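Local coordinates for protein citryl-spermidine/3,4-dihydroxybenzoyl-citryl-spermidine:spermidine ligase (Bacillus anthracis, PDB 3TO3) that catalyses the ATP-dependent condensation of spermidine with citryl-spermidine intermediates in the biosynthesis of the siderophore petrobactin, at residues Lys13-Ser17 against Glu18-Ser22. Residues are numbered along the deposited sequence; the frame is centred on the assembly and turned at random.
Sequences KAIES and EDYIS
S17 and D19 meet at the junction of helices 6-15 and 18-37, where the hydroxyl of S17 bonds to both. S17 OG accepts from the backbone N of D19 at 3.0 Å, a capping bond that is bent (137° at the hydrogen), and donates its own proton to the carbonyl O of A14 at 2.8 Å. The rotamer explains this double role: a chi1 of 81° tucks OG in beside both the N and the carbonyl carbon of its own backbone, from where it meets D19 N and A14 O at once. A14 O is thereby gripped twice, since S17 N also reaches it (3.2 Å) from the same face of the carbonyl plane. The CB of D19 packs against the S17 hydroxyl, 3.6 Å from OG. In the first turn of the second helix, a similar double grip recurs, with E18 O accepting from both the backbone N and OG of S22.

Y20 makes the van der Waals contacts: its CB points back toward the first helix and lies 3.4 Å from I15 O. Y20 CG is anti to the backbone N (chi1 174°), which sets the ring beside I15 O, with the oxygen placed obliquely to it. The apolar touch is a loose one, Y20 CD1 lying 4.5 Å from I15 CG2.

Both carbonyls that end up near Y20 CB, those of I15 and S17, are bound by the side-chain amide of Q264 of the second subunit, whose I263 packs on I15; the bend is thus part of the dimer interface. On the same chain, in helix 115-138, Y137 touches A14 and D19, and T133 touches Y20. Away from the ATP site, this is a short helix-to-helix connection in which S17 is the N-cap of helix 18-37 and its hydroxyl ties that cap to the end of the preceding helix.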
loop_
_atom_site.group_PDB
_atom_site.type_symbol
_atom_site.label_atom_id
_atom_site.label_comp_id
_atom_site.label_asym_id
_atom_site.label_seq_id
_atom_site.Cartn_x
_atom_site.Cartn_y
_atom_site.Cartn_z
ATOM N N LYS B 13 -2.865 -8.202 23.474
ATOM C CA LYS B 13 -2.962 -7.642 24.817
ATOM C C LYS B 13 -2.906 -6.110 24.786
ATOM O O LYS B 13 -3.631 -5.426 25.516
ATOM C CB LYS B 13 -1.880 -8.218 25.740
ATOM C CG LYS B 13 -2.145 -9.654 26.160
ATOM C CD LYS B 13 -1.215 -10.091 27.296
ATOM C CE LYS B 13 -1.383 -11.582 27.627
ATOM N NZ LYS B 13 -0.210 -12.156 28.379
ATOM N N ALA B 14 -2.052 -5.558 23.940
ATOM C CA ALA B 14 -1.968 -4.101 23.878
ATOM C C ALA B 14 -3.278 -3.499 23.390
ATOM O O ALA B 14 -3.760 -2.510 23.952
ATOM C CB ALA B 14 -0.817 -3.654 22.986
ATOM N N ILE B 15 -3.845 -4.087 22.335
ATOM C CA ILE B 15 -5.085 -3.563 21.773
ATOM C C ILE B 15 -6.206 -3.693 22.775
ATOM O O ILE B 15 -7.089 -2.837 22.824
ATOM C CB ILE B 15 -5.559 -4.282 20.490
ATOM C CG1 ILE B 15 -4.561 -4.107 19.380
ATOM C CG2 ILE B 15 -6.833 -3.641 19.999
ATOM C CD1 ILE B 15 -4.182 -2.673 19.228
ATOM N N GLU B 16 -6.164 -4.765 23.570
ATOM C CA GLU B 16 -7.256 -5.069 24.500
ATOM C C GLU B 16 -7.103 -4.301 25.794
ATOM O O GLU B 16 -7.904 -4.471 26.699
ATOM C CB GLU B 16 -7.288 -6.563 24.853
ATOM C CG GLU B 16 -7.925 -7.493 23.840
ATOM C CD GLU B 16 -7.441 -8.945 24.010
ATOM O OE1 GLU B 16 -6.451 -9.170 24.742
ATOM O OE2 GLU B 16 -8.037 -9.871 23.414
ATOM N N SER B 17 -6.044 -3.507 25.915
ATOM C CA SER B 17 -5.709 -2.921 27.208
ATOM C C SER B 17 -6.230 -1.502 27.358
ATOM O O SER B 17 -6.905 -0.975 26.470
ATOM C CB SER B 17 -4.204 -2.870 27.372
ATOM O OG SER B 17 -3.691 -1.734 26.693
ATOM N N GLU B 18 -5.885 -0.895 28.493
ATOM C CA GLU B 18 -6.234 0.476 28.802
ATOM C C GLU B 18 -5.388 1.476 28.019
ATOM O O GLU B 18 -5.793 2.628 27.851
ATOM C CB GLU B 18 -6.043 0.750 30.295
ATOM C CG GLU B 18 -6.999 -0.028 31.206
ATOM C CD GLU B 18 -8.200 0.800 31.681
ATOM O OE1 GLU B 18 -8.810 0.413 32.701
ATOM O OE2 GLU B 18 -8.533 1.831 31.041
ATOM N N ASP B 19 -4.193 1.070 27.590
ATOM C CA ASP B 19 -3.336 1.986 26.836
ATOM C C ASP B 19 -3.966 2.302 25.479
ATOM O O ASP B 19 -3.768 3.376 24.911
ATOM C CB ASP B 19 -1.948 1.400 26.655
ATOM C CG ASP B 19 -1.168 1.349 27.960
ATOM O OD1 ASP B 19 -0.769 2.425 28.435
ATOM O OD2 ASP B 19 -0.951 0.242 28.506
ATOM N N TYR B 20 -4.755 1.366 24.977
ATOM C CA TYR B 20 -5.502 1.636 23.776
ATOM C C TYR B 20 -6.479 2.827 23.977
ATOM O O TYR B 20 -6.563 3.709 23.126
ATOM C CB TYR B 20 -6.216 0.376 23.290
ATOM C CG TYR B 20 -7.116 0.671 22.129
ATOM C CD1 TYR B 20 -6.609 0.740 20.842
ATOM C CD2 TYR B 20 -8.474 0.935 22.326
ATOM C CE1 TYR B 20 -7.435 1.037 19.764
ATOM C CE2 TYR B 20 -9.303 1.263 21.268
ATOM C CZ TYR B 20 -8.782 1.301 19.981
ATOM O OH TYR B 20 -9.611 1.601 18.914
ATOM N N ILE B 21 -7.203 2.835 25.097
ATOM C CA ILE B 21 -8.151 3.897 25.415
ATOM C C ILE B 21 -7.454 5.252 25.544
ATOM O O ILE B 21 -7.933 6.246 24.979
ATOM C CB ILE B 21 -8.929 3.595 26.694
ATOM C CG1 ILE B 21 -9.693 2.284 26.535
ATOM C CG2 ILE B 21 -9.872 4.747 27.069
ATOM C CD1 ILE B 21 -11.021 2.410 25.845
ATOM N N SER B 22 -6.330 5.300 26.255
ATOM C CA SER B 22 -5.563 6.560 26.357
ATOM C C SER B 22 -5.085 7.060 25.010
ATOM O O SER B 22 -5.123 8.254 24.765
ATOM C CB SER B 22 -4.336 6.449 27.256
ATOM O OG SER B 22 -4.386 5.252 27.976
#